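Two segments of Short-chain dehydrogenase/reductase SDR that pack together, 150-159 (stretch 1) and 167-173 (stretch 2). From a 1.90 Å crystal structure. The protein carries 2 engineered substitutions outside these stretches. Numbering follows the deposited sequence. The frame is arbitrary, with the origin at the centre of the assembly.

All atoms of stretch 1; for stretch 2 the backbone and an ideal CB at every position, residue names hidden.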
# COMPACT_ATOMS: atom_id res chain seq x y z
N VAL D 150 8.62 6.59 -9.15
CA VAL D 150 8.90 5.53 -10.11
C VAL D 150 7.90 4.36 -10.03
O VAL D 150 7.45 3.91 -11.05
CB VAL D 150 10.37 5.07 -10.13
CG1 VAL D 150 10.57 3.91 -11.19
CG2 VAL D 150 11.33 6.24 -10.40
N LYS D 151 7.54 3.89 -8.85
CA LYS D 151 6.55 2.83 -8.71
C LYS D 151 5.15 3.19 -9.21
O LYS D 151 4.49 2.38 -9.80
CB LYS D 151 6.46 2.38 -7.27
CG LYS D 151 5.63 1.17 -7.10
CD LYS D 151 5.65 0.74 -5.65
CE LYS D 151 4.38 0.11 -5.25
NZ LYS D 151 4.59 -1.26 -5.25
N GLY D 152 4.72 4.42 -8.98
CA GLY D 152 3.45 4.86 -9.50
C GLY D 152 3.49 4.92 -11.02
O GLY D 152 2.51 4.54 -11.66
N LEU D 153 4.60 5.38 -11.56
CA LEU D 153 4.83 5.38 -13.01
C LEU D 153 4.73 3.97 -13.56
O LEU D 153 3.86 3.70 -14.43
CB LEU D 153 6.19 5.95 -13.32
CG LEU D 153 6.61 6.05 -14.78
CD1 LEU D 153 5.97 7.33 -15.43
CD2 LEU D 153 8.12 6.09 -14.84
N ILE D 154 5.54 3.06 -13.05
CA ILE D 154 5.54 1.68 -13.65
C ILE D 154 4.20 0.95 -13.46
O ILE D 154 3.78 0.22 -14.33
CB ILE D 154 6.76 0.85 -13.25
CG1 ILE D 154 6.74 0.36 -11.80
CG2 ILE D 154 8.04 1.67 -13.42
CD1 ILE D 154 6.32 -1.09 -11.64
N GLU D 155 3.47 1.20 -12.36
CA GLU D 155 2.24 0.48 -12.13
C GLU D 155 1.11 0.99 -13.04
O GLU D 155 0.24 0.22 -13.48
CB GLU D 155 1.85 0.50 -10.66
CG GLU D 155 2.84 -0.22 -9.74
CD GLU D 155 2.74 -1.76 -9.72
OE1 GLU D 155 2.15 -2.36 -10.65
OE2 GLU D 155 3.28 -2.38 -8.75
N SER D 156 1.22 2.24 -13.39
CA SER D 156 0.36 2.83 -14.37
C SER D 156 0.66 2.36 -15.79
O SER D 156 -0.30 2.03 -16.53
CB SER D 156 0.49 4.35 -14.28
OG SER D 156 0.08 4.81 -12.98
N VAL D 157 1.93 2.37 -16.16
CA VAL D 157 2.38 1.98 -17.52
C VAL D 157 2.05 0.45 -17.67
O VAL D 157 1.52 0.02 -18.72
CB VAL D 157 3.85 2.37 -17.82
CG1 VAL D 157 4.32 1.89 -19.22
CG2 VAL D 157 4.09 3.89 -17.68
N ARG D 158 2.21 -0.35 -16.59
CA ARG D 158 1.76 -1.75 -16.67
C ARG D 158 0.32 -1.87 -17.13
O ARG D 158 0.01 -2.72 -17.96
CB ARG D 158 1.93 -2.52 -15.34
CG ARG D 158 3.33 -2.85 -15.03
CD ARG D 158 3.38 -3.45 -13.62
NE ARG D 158 4.54 -4.29 -13.48
CZ ARG D 158 4.98 -4.78 -12.33
NH1 ARG D 158 6.00 -5.62 -12.31
NH2 ARG D 158 4.38 -4.46 -11.20
N LEU D 159 -0.57 -1.04 -16.60
CA LEU D 159 -1.97 -1.04 -17.05
C LEU D 159 -2.09 -0.66 -18.55
O LEU D 159 -2.86 -1.26 -19.25
CB LEU D 159 -2.89 -0.13 -16.19
CG LEU D 159 -3.02 -0.41 -14.69
CD1 LEU D 159 -3.73 0.77 -13.98
CD2 LEU D 159 -3.76 -1.73 -14.47
N UNK D 167 6.65 -6.22 -21.16
CA UNK D 167 6.33 -6.44 -19.76
C UNK D 167 7.27 -5.62 -18.89
O UNK D 167 8.41 -5.44 -19.25
CB UNK D 167 6.42 -7.93 -19.41
N UNK D 168 6.80 -5.18 -17.74
CA UNK D 168 7.69 -4.52 -16.80
C UNK D 168 7.89 -5.40 -15.54
O UNK D 168 6.94 -5.86 -14.94
CB UNK D 168 7.13 -3.15 -16.42
N UNK D 169 9.15 -5.61 -15.18
CA UNK D 169 9.56 -6.41 -14.00
C UNK D 169 10.06 -5.42 -12.96
O UNK D 169 10.85 -4.52 -13.27
CB UNK D 169 10.63 -7.44 -14.34
N UNK D 170 9.49 -5.51 -11.76
CA UNK D 170 9.81 -4.54 -10.69
C UNK D 170 10.75 -5.20 -9.72
O UNK D 170 10.50 -6.29 -9.25
CB UNK D 170 8.55 -4.05 -9.97
N UNK D 171 11.85 -4.56 -9.42
CA UNK D 171 12.84 -5.09 -8.51
C UNK D 171 13.09 -4.05 -7.43
O UNK D 171 13.27 -2.87 -7.76
CB UNK D 171 14.13 -5.46 -9.24
N UNK D 172 13.09 -4.50 -6.17
CA UNK D 172 13.21 -3.64 -4.99
C UNK D 172 14.32 -4.13 -4.09
O UNK D 172 14.09 -4.99 -3.23
CB UNK D 172 11.89 -3.59 -4.22
N UNK D 173 15.55 -3.64 -4.30
CA UNK D 173 16.62 -4.00 -3.41
C UNK D 173 16.63 -3.16 -2.16
O UNK D 173 16.30 -1.96 -2.19
CB UNK D 173 17.96 -3.88 -4.13

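Stretch 1 is a helix and stretch 2 an extended strand running roughly antiparallel to it, their directions 150° apart and their axes 8.7 Å apart at closest approach. In a strand, successive CB atoms alternate sides, so every second position can be expected to face the helix.

Position 167 has strand backbone angles, and its CA-to-CB bond points sideways. Nothing of stretch 1 lies within 5.5 Å of the ideal CB, so the helix sets no restriction and many residues would fit. The deposited residue is Lys167, whose end leads away from the helix.

Position 168 points toward the helix, where the CA atoms of the two stretches come closest: its CA lies 6.5 Å from the CA of Arg158. The ideal CB is 4.1 Å from Arg158 CG and 5.1 Å from Ile154 CB, and Val157, between these two in sequence, is within reach of a longer side chain. The Arg158 methylenes and Ile154 are aliphatic, so a branched or long apolar side chain such as valine, leucine, isoleucine or methionine would suit. The backbone carbonyl matters too, because it is available whatever the side chain. The residue is Ile168. Its CD1 lies 3.9 Å from Val157 CG1 and 4.1 Å from Ile154 O, and its CG2 lies 4.2 Å from Ile154 CB. The carbonyl oxygen, Ile168 O, lies near the plane of the Arg158 guanidinium, at its edge, and accepts two hydrogen bonds, from Arg158 NH1 at 2.8 Å and from Arg158 NE at 3.2 Å. The arginine is steadied from within the helix by a salt bridge between Arg158 NH2 and Glu155 OE1, at 3.1 Å.

Position 169 points away. Only the tip of Arg158 comes near its backbone, so stretch 1 hardly constrains the choice; a β-branched residue would suit the extended conformation. It is Ile169.

Position 170 turns back toward the helix, but here there is little space: the ideal CB already lies 3.8 Å from Arg158 NH1 and 4.1 Å from Ile154 CD1. A small residue, alanine or perhaps glycine or serine, is the natural expectation. The residue is Ala170, whose methyl group packs against Ile154 CD1 at 4.1 Å.

Position 171 is out of reach of the helix and could hold many residues, β-branched ones among them. It is Val171.

Position 172 points toward stretch 1, yet nothing lies within 5.5 Å of its ideal CB. A long side chain is needed to cross the gap, and the ends of Lys151 and Glu155 favour one with a polar tip, such as tyrosine or, less comfortably beside the cationic Lys151, arginine. The residue is Tyr172, with chi1 in the m well. Lys151 NZ donates a weak hydrogen bond of 3.5 Å to Tyr172 OH. The hydroxyl is also linked to the acid through a water, which accepts from Tyr172 OH at 2.6 Å and donates to Glu155 OE2 at 2.7 Å.

Position 173 is beyond the helix's reach, and its phi of -82° is compatible with proline. It is Pro173.

Stretch 2, residues 167-173: KIIAVYP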
# COMPACT_ATOMS: atom_id res chain seq x y z
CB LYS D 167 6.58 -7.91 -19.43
CG LYS D 167 5.36 -8.76 -19.53
CD LYS D 167 5.67 -10.25 -19.62
CE LYS D 167 6.98 -10.69 -18.96
NZ LYS D 167 7.80 -11.40 -19.98
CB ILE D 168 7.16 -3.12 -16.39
CG1 ILE D 168 7.12 -2.17 -17.59
CG2 ILE D 168 8.07 -2.50 -15.34
CD1 ILE D 168 6.35 -0.86 -17.29
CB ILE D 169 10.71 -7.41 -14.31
CG1 ILE D 169 10.39 -8.25 -15.57
CG2 ILE D 169 11.09 -8.32 -13.07
CD1 ILE D 169 9.12 -8.87 -15.55
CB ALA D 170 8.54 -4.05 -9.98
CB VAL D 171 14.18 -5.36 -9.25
CG1 VAL D 171 15.16 -5.99 -8.30
CG2 VAL D 171 13.95 -6.19 -10.57
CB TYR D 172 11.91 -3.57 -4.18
CG TYR D 172 10.68 -3.18 -4.98
CD1 TYR D 172 10.33 -1.85 -5.16
CD2 TYR D 172 9.91 -4.14 -5.59
CE1 TYR D 172 9.20 -1.49 -5.89
CE2 TYR D 172 8.76 -3.79 -6.35
CZ TYR D 172 8.41 -2.46 -6.47
OH TYR D 172 7.32 -2.13 -7.24
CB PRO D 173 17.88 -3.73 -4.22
CG PRO D 173 17.47 -3.10 -5.46
CD PRO D 173 16.01 -3.05 -5.57
O HOH W 1 5.42 -3.75 -7.80
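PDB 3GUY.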